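Local coordinates for ankyrin repeat family protein (Enterococcus faecalis, PDB 3HRA), which is of unknown function but folds as a stack of ankyrin repeats, a scaffold that in other proteins commonly serves to bind protein partners, at residues L144-G149 / R179-A185; Q136-T142 / I173-S177; A95-L99 / D128-D132. All coordinates share one frame. Numbering follows the deposited sequence.

Overall arrangement
All three contacts join neighbouring ankyrin repeats, each pairing equivalent parts 32 to 36 residues apart in sequence. Interactions 1 and 2 belong to the same pair of repeats near the C-terminal end: interaction 2 joins their hairpin loops, and interaction 1 joins the first helices that follow. Their centres lie 10 Å apart, and the probable hydrogen bond from Tyr184 OH to Asp175 OD1, at 2.5 Å, connects helix to loop. Interaction 3 belongs to an earlier pair of repeats and joins the segments that leave the second helices. Its centre is about 21 Å from that of interaction 2, although residues 128-132 run on towards 136-142, and about 25 Å from that of interaction 1.

Interaction 1 (L144-G149 / R179-A185); sequences LIEAVG and RTAMDYA
This is a buried helix-to-helix packing between the first helices of two successive ankyrin repeats, 143-149 and 181-188. Over the segments used here the axes run almost exactly parallel, 4° apart, and approach to 8.6 Å, with Ile145 CA 4.7 Å from Ala181 CA and Gly149 CA 5.2 Å from Tyr184 CA. Small residues permit this closeness. Ala181 points its methyl toward the partner helix, where CB meets Leu144 CD2 at 3.7 Å and Val148 CG2 at 4.2 Å. A CB on Gly149 would clash with Tyr184; instead, Gly149 CA rests 3.8 Å from Tyr184 CB. Such parallel stacking of equivalent helices is characteristic of ankyrin repeats, as of other helical solenoids, and helix 191-198 adds a second layer by touching Val148, Ala181 and Ala185. Branched side chains fill the remaining gaps. Val148 (t) brings CG1 to 3.7 Å from Ala185 CB and 3.5 Å from Ala181 O, while Ile145 (m, t) places CG2 3.8 Å from Tyr184 CE2. The Tyr184 side chain (chi1 m) carries its hydroxyl back to Asp175 in the preceding loop. Thr180 N-caps helix 181-188 in a capping box: Asp183 N donates to Thr180 OG1 at 3.3 Å, and Thr180 N to Asp183 OD2 at 2.9 Å.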
ATOM      1  N   LEU A 144      -8.746  10.819   1.256  1.00  4.72           N
ATOM      2  CA  LEU A 144      -9.861  11.352   2.030  1.00  5.45           C
ATOM      3  C   LEU A 144     -11.227  10.991   1.433  1.00  6.44           C
ATOM      4  O   LEU A 144     -12.135  10.553   2.152  1.00  7.54           O
ATOM      5  CB  LEU A 144      -9.739  12.865   2.156  1.00  6.08           C
ATOM      6  CG  LEU A 144     -10.797  13.509   3.040  1.00  4.56           C
ATOM      7  CD1 LEU A 144     -10.647  13.066   4.513  1.00  7.82           C
ATOM      8  CD2 LEU A 144     -10.711  15.038   2.903  1.00  4.94           C
ATOM      9  N   ILE A 145     -11.381  11.191   0.130  1.00  6.23           N
ATOM     10  CA  ILE A 145     -12.636  10.892  -0.541  1.00  6.28           C
ATOM     11  C   ILE A 145     -12.992   9.418  -0.414  1.00 10.46           C
ATOM     12  O   ILE A 145     -14.145   9.084  -0.127  1.00  8.39           O
ATOM     13  CB  ILE A 145     -12.625  11.329  -2.030  1.00  5.46           C
ATOM     14  CG1 ILE A 145     -12.689  12.859  -2.114  1.00  8.63           C
ATOM     15  CG2 ILE A 145     -13.810  10.735  -2.751  1.00  7.02           C
ATOM     16  CD1 ILE A 145     -12.362  13.423  -3.483  1.00 10.86           C
ATOM     17  N   GLU A 146     -12.016   8.534  -0.613  1.00  7.68           N
ATOM     18  CA  GLU A 146     -12.295   7.107  -0.494  1.00  7.08           C
ATOM     19  C   GLU A 146     -12.671   6.751   0.946  1.00  6.42           C
ATOM     20  O   GLU A 146     -13.619   5.990   1.168  1.00 11.45           O
ATOM     21  CB  GLU A 146     -11.125   6.239  -0.994  1.00  5.67           C
ATOM     22  CG  GLU A 146     -10.869   6.357  -2.499  1.00  5.57           C
ATOM     23  CD  GLU A 146     -10.339   5.051  -3.119  1.00 10.82           C
ATOM     24  OE1 GLU A 146     -10.090   4.066  -2.382  1.00 15.30           O
ATOM     25  OE2 GLU A 146     -10.180   4.996  -4.352  1.00 12.45           O
ATOM     26  N   ALA A 147     -11.920   7.276   1.916  1.00  5.46           N
ATOM     27  CA  ALA A 147     -12.207   7.005   3.324  1.00  7.15           C
ATOM     28  C   ALA A 147     -13.620   7.440   3.736  1.00 11.70           C
ATOM     29  O   ALA A 147     -14.237   6.815   4.597  1.00 11.90           O
ATOM     30  CB  ALA A 147     -11.164   7.650   4.233  1.00  7.35           C
ATOM     31  N   VAL A 148     -14.121   8.512   3.126  1.00  5.85           N
ATOM     32  CA  VAL A 148     -15.459   9.029   3.422  1.00  5.17           C
ATOM     33  C   VAL A 148     -16.546   8.374   2.568  1.00 10.47           C
ATOM     34  O   VAL A 148     -17.521   7.843   3.096  1.00 13.08           O
ATOM     35  CB  VAL A 148     -15.538  10.550   3.211  1.00  6.13           C
ATOM     36  CG1 VAL A 148     -16.997  11.030   3.356  1.00  8.56           C
ATOM     37  CG2 VAL A 148     -14.650  11.267   4.227  1.00  5.74           C
ATOM     38  N   GLY A 149     -16.356   8.392   1.250  1.00  8.60           N
ATOM     39  CA  GLY A 149     -17.426   8.065   0.320  1.00  8.90           C
ATOM     40  C   GLY A 149     -17.603   6.599  -0.004  1.00 12.62           C
ATOM     41  O   GLY A 149     -18.703   6.154  -0.349  1.00 14.62           O
ATOM     42  N   ARG A 179     -17.503  15.775  -6.999  1.00 12.06           N
ATOM     43  CA  ARG A 179     -17.877  15.730  -5.586  1.00  9.89           C
ATOM     44  C   ARG A 179     -16.662  15.790  -4.654  1.00 10.25           C
ATOM     45  O   ARG A 179     -15.598  15.245  -4.959  1.00 12.54           O
ATOM     46  CB  ARG A 179     -18.732  14.486  -5.306  1.00 11.48           C
ATOM     47  CG  ARG A 179     -20.191  14.639  -5.759  1.00 17.73           C
ATOM     48  CD  ARG A 179     -21.046  13.423  -5.386  1.00 19.53           C
ATOM     49  NE  ARG A 179     -20.689  12.256  -6.187  1.00 26.26           N
ATOM     50  CZ  ARG A 179     -21.317  11.078  -6.156  1.00 24.40           C
ATOM     51  NH1 ARG A 179     -22.363  10.888  -5.358  1.00 30.24           N
ATOM     52  NH2 ARG A 179     -20.893  10.086  -6.936  1.00 28.75           N
ATOM     53  N   THR A 180     -16.839  16.457  -3.518  1.00  9.38           N
ATOM     54  CA  THR A 180     -15.814  16.501  -2.490  1.00  7.71           C
ATOM     55  C   THR A 180     -16.147  15.521  -1.367  1.00  8.88           C
ATOM     56  O   THR A 180     -17.243  14.957  -1.302  1.00  6.78           O
ATOM     57  CB  THR A 180     -15.683  17.911  -1.850  1.00 12.28           C
ATOM     58  OG1 THR A 180     -16.904  18.234  -1.171  1.00 11.15           O
ATOM     59  CG2 THR A 180     -15.358  18.974  -2.915  1.00 14.29           C
ATOM     60  N   ALA A 181     -15.196  15.341  -0.465  1.00  7.51           N
ATOM     61  CA  ALA A 181     -15.419  14.518   0.722  1.00  9.08           C
ATOM     62  C   ALA A 181     -16.626  15.013   1.555  1.00  9.29           C
ATOM     63  O   ALA A 181     -17.441  14.220   2.027  1.00  8.71           O
ATOM     64  CB  ALA A 181     -14.158  14.488   1.568  1.00 10.72           C
ATOM     65  N   MET A 182     -16.746  16.322   1.724  1.00  9.81           N
ATOM     66  CA  MET A 182     -17.877  16.902   2.443  1.00  6.33           C
ATOM     67  C   MET A 182     -19.198  16.544   1.764  1.00  9.60           C
ATOM     68  O   MET A 182     -20.184  16.235   2.430  1.00 12.09           O
ATOM     69  CB  MET A 182     -17.713  18.425   2.502  1.00 12.04           C
ATOM     70  CG  MET A 182     -18.606  19.126   3.493  1.00 21.31           C
ATOM     71  SD  MET A 182     -18.163  20.874   3.684  1.00 33.36           S
ATOM     72  CE  MET A 182     -16.702  20.780   4.716  1.00 20.72           C
ATOM     73  N   ASP A 183     -19.209  16.588   0.434  1.00  9.04           N
ATOM     74  CA  ASP A 183     -20.388  16.212  -0.357  1.00  9.03           C
ATOM     75  C   ASP A 183     -20.830  14.788  -0.055  1.00  9.95           C
ATOM     76  O   ASP A 183     -22.017  14.546   0.185  1.00 11.99           O
ATOM     77  CB  ASP A 183     -20.109  16.341  -1.866  1.00 12.60           C
ATOM     78  CG  ASP A 183     -20.020  17.779  -2.326  1.00 15.28           C
ATOM     79  OD1 ASP A 183     -20.674  18.647  -1.697  1.00 17.90           O
ATOM     80  OD2 ASP A 183     -19.290  18.042  -3.319  1.00 13.62           O
ATOM     81  N   TYR A 184     -19.880  13.849  -0.058  1.00  7.40           N
ATOM     82  CA  TYR A 184     -20.208  12.448   0.182  1.00  5.70           C
ATOM     83  C   TYR A 184     -20.728  12.219   1.605  1.00  8.44           C
ATOM     84  O   TYR A 184     -21.716  11.516   1.799  1.00 12.05           O
ATOM     85  CB  TYR A 184     -19.005  11.529  -0.098  1.00  7.31           C
ATOM     86  CG  TYR A 184     -18.737  11.309  -1.574  1.00  9.09           C
ATOM     87  CD1 TYR A 184     -19.590  10.526  -2.340  1.00 16.86           C
ATOM     88  CD2 TYR A 184     -17.622  11.867  -2.191  1.00  7.83           C
ATOM     89  CE1 TYR A 184     -19.352  10.312  -3.694  1.00 17.36           C
ATOM     90  CE2 TYR A 184     -17.364  11.647  -3.549  1.00  9.67           C
ATOM     91  CZ  TYR A 184     -18.240  10.877  -4.288  1.00 13.69           C
ATOM     92  OH  TYR A 184     -18.015  10.660  -5.628  1.00 17.27           O
ATOM     93  N   ALA A 185     -20.051  12.791   2.596  1.00  9.69           N
ATOM     94  CA  ALA A 185     -20.459  12.602   3.982  1.00  8.60           C
ATOM     95  C   ALA A 185     -21.875  13.122   4.196  1.00 11.77           C
ATOM     96  O   ALA A 185     -22.693  12.483   4.850  1.00 13.28           O
ATOM     97  CB  ALA A 185     -19.489  13.298   4.928  1.00 11.59           C
TER

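Interaction 2 (Q136-T142 / I173-S177); sequences QNDFGYT and IKDNS
Two consecutive hairpin loops of the ankyrin stack, the finger-like projections that precede the first helix of each repeat, lie side by side here. Neither segment is regular strand. Asn137 to Gly140 form a type I beta turn, with Gly140 N donating to Asn137 O at 2.9 Å; beyond it, Asn137 N donates to Tyr141 O at 3.0 Å. The nearest CA pair is Gly140 and Asp175, 4.0 Å apart. Gly140 suits the place twice over: its phi/psi of 85/4 would jam a CB against the preceding carbonyl, and that CB would also strike Asp175 and Asn176. The backbones are joined by a hydrogen bond from Asn176 N to Phe139 O (3.1 Å, 160°) and by a CA-H...O contact from Asp175 CA to Gly140 O (3.4 Å). Linking one repeat's loop to the next in this way is characteristic of ankyrin solenoids. Asp175 (chi1 p) organises its own turn: OD2 accepts from Ser177 N at 2.9 Å, an Asx turn, and from Ser177 OG at 2.7 Å. Its OD1, which bonds to Tyr184 of the following helix, also sits 3.1 Å from Tyr141 CE2 at the ring edge. Nearer the helices, the apolar methyls Thr142 CG2 and Ile173 CG2 meet at 3.9 Å, while Thr142 OG1 caps helix 143-149 at Ile145 N.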
ATOM      1  N   GLN A 136      -4.395  11.722  -6.562  1.00  6.59           N
ATOM      2  CA  GLN A 136      -5.679  11.211  -7.033  1.00  4.75           C
ATOM      3  C   GLN A 136      -5.505  10.008  -7.933  1.00  4.29           C
ATOM      4  O   GLN A 136      -4.565   9.946  -8.745  1.00  8.71           O
ATOM      5  CB  GLN A 136      -6.427  12.291  -7.817  1.00  6.43           C
ATOM      6  CG  GLN A 136      -7.002  13.414  -6.955  1.00  6.95           C
ATOM      7  CD  GLN A 136      -7.596  14.522  -7.802  1.00  9.97           C
ATOM      8  OE1 GLN A 136      -8.815  14.596  -8.003  1.00 13.52           O
ATOM      9  NE2 GLN A 136      -6.736  15.387  -8.312  1.00  8.42           N
ATOM     10  N   ASN A 137      -6.425   9.059  -7.825  1.00  7.17           N
ATOM     11  CA  ASN A 137      -6.424   7.921  -8.745  1.00  6.04           C
ATOM     12  C   ASN A 137      -7.254   8.188 -10.008  1.00  7.74           C
ATOM     13  O   ASN A 137      -7.628   9.344 -10.275  1.00  9.19           O
ATOM     14  CB  ASN A 137      -6.818   6.610  -8.040  1.00  7.14           C
ATOM     15  CG  ASN A 137      -8.232   6.634  -7.428  1.00  8.90           C
ATOM     16  OD1 ASN A 137      -8.497   5.908  -6.463  1.00 15.51           O
ATOM     17  ND2 ASN A 137      -9.126   7.448  -7.972  1.00  3.93           N
ATOM     18  N   ASP A 138      -7.521   7.138 -10.792  1.00 10.43           N
ATOM     19  CA  ASP A 138      -8.170   7.298 -12.108  1.00 11.70           C
ATOM     20  C   ASP A 138      -9.580   7.865 -12.012  1.00  8.16           C
ATOM     21  O   ASP A 138     -10.090   8.438 -12.980  1.00 11.65           O
ATOM     22  CB  ASP A 138      -8.240   5.975 -12.884  1.00  9.69           C
ATOM     23  CG  ASP A 138      -6.911   5.567 -13.466  1.00 11.12           C
ATOM     24  OD1 ASP A 138      -6.816   4.419 -13.942  1.00 14.83           O
ATOM     25  OD2 ASP A 138      -5.959   6.384 -13.445  1.00 16.42           O
ATOM     26  N   PHE A 139     -10.196   7.692 -10.845  1.00  7.40           N
ATOM     27  CA  PHE A 139     -11.535   8.189 -10.583  1.00  9.31           C
ATOM     28  C   PHE A 139     -11.532   9.606 -10.035  1.00  9.11           C
ATOM     29  O   PHE A 139     -12.598  10.175  -9.830  1.00  7.70           O
ATOM     30  CB  PHE A 139     -12.273   7.261  -9.603  1.00  8.04           C
ATOM     31  CG  PHE A 139     -12.119   5.806  -9.928  1.00 12.75           C
ATOM     32  CD1 PHE A 139     -12.855   5.231 -10.957  1.00 16.21           C
ATOM     33  CD2 PHE A 139     -11.245   5.007  -9.208  1.00 14.64           C
ATOM     34  CE1 PHE A 139     -12.715   3.891 -11.268  1.00 19.41           C
ATOM     35  CE2 PHE A 139     -11.098   3.653  -9.520  1.00 14.41           C
ATOM     36  CZ  PHE A 139     -11.837   3.099 -10.546  1.00 16.38           C
ATOM     37  N   GLY A 140     -10.345  10.154  -9.766  1.00  7.60           N
ATOM     38  CA  GLY A 140     -10.225  11.464  -9.147  1.00  7.25           C
ATOM     39  C   GLY A 140     -10.298  11.399  -7.625  1.00  5.50           C
ATOM     40  O   GLY A 140     -10.286  12.438  -6.949  1.00  9.26           O
ATOM     41  N   TYR A 141     -10.367  10.185  -7.083  1.00  6.44           N
ATOM     42  CA  TYR A 141     -10.505  10.004  -5.645  1.00  5.31           C
ATOM     43  C   TYR A 141      -9.172  10.254  -4.973  1.00  5.83           C
ATOM     44  O   TYR A 141      -8.142   9.803  -5.454  1.00  6.64           O
ATOM     45  CB  TYR A 141     -10.931   8.577  -5.266  1.00  7.33           C
ATOM     46  CG  TYR A 141     -12.301   8.129  -5.723  1.00  9.91           C
ATOM     47  CD1 TYR A 141     -12.583   6.778  -5.877  1.00 12.06           C
ATOM     48  CD2 TYR A 141     -13.307   9.043  -6.002  1.00  8.62           C
ATOM     49  CE1 TYR A 141     -13.825   6.349  -6.285  1.00 11.68           C
ATOM     50  CE2 TYR A 141     -14.564   8.617  -6.412  1.00 14.73           C
ATOM     51  CZ  TYR A 141     -14.817   7.272  -6.548  1.00 13.29           C
ATOM     52  OH  TYR A 141     -16.060   6.832  -6.955  1.00 16.00           O
ATOM     53  N   THR A 142      -9.219  10.964  -3.851  1.00  7.44           N
ATOM     54  CA  THR A 142      -8.089  11.065  -2.936  1.00  8.23           C
ATOM     55  C   THR A 142      -8.309  10.048  -1.817  1.00  6.37           C
ATOM     56  O   THR A 142      -9.388   9.437  -1.726  1.00  5.96           O
ATOM     57  CB  THR A 142      -8.033  12.453  -2.267  1.00  6.65           C
ATOM     58  OG1 THR A 142      -9.263  12.691  -1.568  1.00  4.55           O
ATOM     59  CG2 THR A 142      -7.824  13.547  -3.314  1.00  6.46           C
ATOM     60  N   ILE A 173     -10.668  19.191  -2.827  1.00  9.29           N
ATOM     61  CA  ILE A 173     -10.458  18.461  -4.085  1.00  8.88           C
ATOM     62  C   ILE A 173     -11.716  17.718  -4.537  1.00  9.34           C
ATOM     63  O   ILE A 173     -12.341  17.017  -3.755  1.00 10.73           O
ATOM     64  CB  ILE A 173      -9.269  17.474  -3.977  1.00  6.57           C
ATOM     65  CG1 ILE A 173      -7.973  18.256  -3.733  1.00  8.22           C
ATOM     66  CG2 ILE A 173      -9.163  16.610  -5.242  1.00 10.05           C
ATOM     67  CD1 ILE A 173      -6.744  17.406  -3.355  1.00 12.02           C
ATOM     68  N   LYS A 174     -12.079  17.884  -5.811  1.00  9.49           N
ATOM     69  CA  LYS A 174     -13.235  17.200  -6.391  1.00  6.66           C
ATOM     70  C   LYS A 174     -12.801  15.997  -7.213  1.00  8.34           C
ATOM     71  O   LYS A 174     -11.815  16.053  -7.955  1.00 10.71           O
ATOM     72  CB  LYS A 174     -14.055  18.160  -7.268  1.00  8.78           C
ATOM     73  CG  LYS A 174     -14.757  19.284  -6.476  1.00 10.20           C
ATOM     74  CD  LYS A 174     -15.406  20.309  -7.401  1.00 14.47           C
ATOM     75  CE  LYS A 174     -16.132  21.386  -6.593  1.00 16.97           C
ATOM     76  NZ  LYS A 174     -16.588  22.523  -7.444  1.00 27.92           N
ATOM     77  N   ASP A 175     -13.532  14.898  -7.074  1.00 10.31           N
ATOM     78  CA  ASP A 175     -13.294  13.743  -7.935  1.00  9.59           C
ATOM     79  C   ASP A 175     -13.873  13.976  -9.325  1.00 13.40           C
ATOM     80  O   ASP A 175     -14.319  15.088  -9.633  1.00 13.16           O
ATOM     81  CB  ASP A 175     -13.787  12.433  -7.298  1.00  7.97           C
ATOM     82  CG  ASP A 175     -15.304  12.372  -7.114  1.00 12.45           C
ATOM     83  OD1 ASP A 175     -15.751  11.527  -6.320  1.00 17.31           O
ATOM     84  OD2 ASP A 175     -16.058  13.138  -7.752  1.00 13.67           O
ATOM     85  N   ASN A 176     -13.849  12.943 -10.167  1.00 11.84           N
ATOM     86  CA  ASN A 176     -14.273  13.077 -11.562  1.00 10.38           C
ATOM     87  C   ASN A 176     -15.777  13.312 -11.705  1.00 15.52           C
ATOM     88  O   ASN A 176     -16.242  13.714 -12.777  1.00 19.61           O
ATOM     89  CB  ASN A 176     -13.872  11.843 -12.378  1.00  8.36           C
ATOM     90  CG  ASN A 176     -12.369  11.722 -12.579  1.00  9.01           C
ATOM     91  OD1 ASN A 176     -11.872  10.666 -12.990  1.00 17.49           O
ATOM     92  ND2 ASN A 176     -11.638  12.794 -12.304  1.00 12.63           N
ATOM     93  N   SER A 177     -16.537  13.035 -10.644  1.00 13.95           N
ATOM     94  CA  SER A 177     -17.970  13.329 -10.639  1.00 15.54           C
ATOM     95  C   SER A 177     -18.253  14.724 -10.091  1.00 14.72           C
ATOM     96  O   SER A 177     -19.411  15.146  -9.999  1.00 17.90           O
ATOM     97  CB  SER A 177     -18.751  12.276  -9.841  1.00 14.89           C
ATOM     98  OG  SER A 177     -18.599  12.435  -8.429  1.00 22.90           O
TER

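Interaction 3 (A95-L99 / D128-D132); sequences ATPDL and DGRED
Leaving helix 85-94, the chain at Ala95 turns extended and runs beside the equivalent exit from helix 119-128. Thr96 CG2 lies 4.0 Å from Arg130 NH2 at the edge of the guanidinium. Buried Pro97 brings its CD to 3.8 Å from Arg130 NH2, and Pro97 O accepts a weak hydrogen bond from Arg130 NH1 (3.1 Å, 133°). Asp98 points away, its backbone N bonding to Asn66 of the preceding repeat. Leu99 (m, t) points toward the partner segment: CD1 meets Arg130 CB at 3.8 Å and Arg130 O at 3.5 Å, and CD2 lies 3.5 Å from Glu131 OE2, whose hydrogen-bond partner is Tyr76. Pro97 CA is 8.4 Å from Gly129 CA and Leu99 CA 7.3 Å from Glu131 CA, so the gap is spanned mainly by the Leu99 and Arg130 side chains. Both segments begin the connection from the second helix of a repeat to the next hairpin loop. Arg130, with positive phi (81°) and chi1 and chi2 both t, reaches across the gap to the Pro97 carbonyl. Its aliphatic stem supplies a surface for Leu99 while the charged end meets a neutral carbonyl, implying a seam held chiefly by packing rather than by strong polar bonding.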
ATOM      1  N   ALA A  95      14.568   0.336   1.704  1.00  8.10           N
ATOM      2  CA  ALA A  95      14.416   0.357   0.257  1.00  5.75           C
ATOM      3  C   ALA A  95      13.894   1.717  -0.186  1.00  8.22           C
ATOM      4  O   ALA A  95      13.608   2.587   0.644  1.00  8.34           O
ATOM      5  CB  ALA A  95      13.481  -0.765  -0.190  1.00  8.97           C
ATOM      6  N   THR A  96      13.773   1.907  -1.494  1.00  5.98           N
ATOM      7  CA  THR A  96      13.383   3.209  -2.035  1.00  6.79           C
ATOM      8  C   THR A  96      12.155   3.030  -2.917  1.00  5.62           C
ATOM      9  O   THR A  96      12.248   2.519  -4.028  1.00  9.68           O
ATOM     10  CB  THR A  96      14.521   3.861  -2.881  1.00  6.73           C
ATOM     11  OG1 THR A  96      15.698   4.026  -2.083  1.00 10.17           O
ATOM     12  CG2 THR A  96      14.075   5.235  -3.431  1.00  6.94           C
ATOM     13  N   PRO A  97      10.988   3.442  -2.418  1.00  5.35           N
ATOM     14  CA  PRO A  97       9.757   3.306  -3.215  1.00  5.25           C
ATOM     15  C   PRO A  97       9.804   4.178  -4.456  1.00  9.72           C
ATOM     16  O   PRO A  97      10.344   5.289  -4.419  1.00  8.20           O
ATOM     17  CB  PRO A  97       8.667   3.820  -2.268  1.00 10.30           C
ATOM     18  CG  PRO A  97       9.259   3.672  -0.877  1.00 14.36           C
ATOM     19  CD  PRO A  97      10.733   3.913  -1.046  1.00  9.18           C
ATOM     20  N   ASP A  98       9.264   3.662  -5.553  1.00  7.08           N
ATOM     21  CA  ASP A  98       9.172   4.407  -6.814  1.00  5.50           C
ATOM     22  C   ASP A  98       7.775   5.004  -6.910  1.00  5.83           C
ATOM     23  O   ASP A  98       6.807   4.298  -7.209  1.00 10.53           O
ATOM     24  CB  ASP A  98       9.431   3.472  -8.015  1.00  6.76           C
ATOM     25  CG  ASP A  98       9.430   4.212  -9.372  1.00 12.34           C
ATOM     26  OD1 ASP A  98       8.969   5.369  -9.445  1.00 12.92           O
ATOM     27  OD2 ASP A  98       9.879   3.609 -10.376  1.00 15.15           O
ATOM     28  N   LEU A  99       7.656   6.306  -6.691  1.00  7.43           N
ATOM     29  CA  LEU A  99       6.330   6.909  -6.666  1.00  8.38           C
ATOM     30  C   LEU A  99       5.747   7.225  -8.055  1.00  8.10           C
ATOM     31  O   LEU A  99       4.650   7.796  -8.158  1.00 13.56           O
ATOM     32  CB  LEU A  99       6.309   8.141  -5.755  1.00 12.90           C
ATOM     33  CG  LEU A  99       6.797   7.956  -4.314  1.00 15.07           C
ATOM     34  CD1 LEU A  99       6.414   9.170  -3.496  1.00 16.82           C
ATOM     35  CD2 LEU A  99       6.234   6.700  -3.692  1.00 17.57           C
ATOM     36  N   ASP A 128       6.704   8.907   7.097  1.00 21.32           N
ATOM     37  CA  ASP A 128       7.972   8.668   6.395  1.00 21.54           C
ATOM     38  C   ASP A 128       7.824   8.031   5.007  1.00 19.22           C
ATOM     39  O   ASP A 128       8.662   7.215   4.599  1.00 26.32           O
ATOM     40  CB  ASP A 128       8.924   7.812   7.253  1.00 27.43           C
ATOM     41  CG  ASP A 128       9.566   8.600   8.405  1.00 26.47           C
ATOM     42  OD1 ASP A 128       9.955   9.776   8.206  1.00 41.99           O
ATOM     43  OD2 ASP A 128       9.680   8.031   9.513  1.00 37.65           O
ATOM     44  N   GLY A 129       6.796   8.453   4.277  1.00 24.98           N
ATOM     45  CA  GLY A 129       6.443   7.843   3.009  1.00 25.05           C
ATOM     46  C   GLY A 129       6.709   8.614   1.722  1.00 21.64           C
ATOM     47  O   GLY A 129       6.944   7.982   0.686  1.00 42.46           O
ATOM     48  N   ARG A 130       6.661   9.948   1.761  1.00 22.97           N
ATOM     49  CA  ARG A 130       6.901  10.760   0.563  1.00 12.63           C
ATOM     50  C   ARG A 130       5.647  10.850  -0.308  1.00 11.31           C
ATOM     51  O   ARG A 130       5.546  11.704  -1.200  1.00 15.66           O
ATOM     52  CB  ARG A 130       8.071  10.173  -0.237  1.00 20.32           C
ATOM     53  CG  ARG A 130       8.806  11.165  -1.130  1.00 25.68           C
ATOM     54  CD  ARG A 130       9.781  10.430  -2.041  1.00 22.52           C
ATOM     55  NE  ARG A 130      10.570   9.443  -1.312  1.00 22.76           N
ATOM     56  CZ  ARG A 130      11.092   8.341  -1.854  1.00 25.14           C
ATOM     57  NH1 ARG A 130      10.897   8.066  -3.143  1.00 28.16           N
ATOM     58  NH2 ARG A 130      11.807   7.506  -1.090  1.00 30.78           N
ATOM     59  N   GLU A 131       4.695   9.957  -0.045  1.00 11.09           N
ATOM     60  CA  GLU A 131       3.405   9.952  -0.735  1.00  9.28           C
ATOM     61  C   GLU A 131       2.727  11.327  -0.622  1.00 11.91           C
ATOM     62  O   GLU A 131       2.720  11.934   0.438  1.00 13.73           O
ATOM     63  CB  GLU A 131       2.488   8.886  -0.125  1.00 11.86           C
ATOM     64  CG  GLU A 131       3.071   7.463  -0.126  1.00 16.57           C
ATOM     65  CD  GLU A 131       2.971   6.802  -1.478  1.00 20.13           C
ATOM     66  OE1 GLU A 131       2.312   7.392  -2.358  1.00 30.53           O
ATOM     67  OE2 GLU A 131       3.557   5.704  -1.673  1.00 19.88           O
ATOM     68  N   ASP A 132       2.178  11.817  -1.730  1.00  9.72           N
ATOM     69  CA  ASP A 132       1.429  13.068  -1.750  1.00  9.51           C
ATOM     70  C   ASP A 132       0.040  12.798  -1.166  1.00  6.79           C
ATOM     71  O   ASP A 132      -0.707  11.976  -1.687  1.00  7.66           O
ATOM     72  CB  ASP A 132       1.331  13.537  -3.204  1.00 13.51           C
ATOM     73  CG  ASP A 132       0.489  14.789  -3.385  1.00 16.64           C
ATOM     74  OD1 ASP A 132      -0.008  15.363  -2.386  1.00 17.33           O
ATOM     75  OD2 ASP A 132       0.320  15.187  -4.565  1.00 24.58           O
TER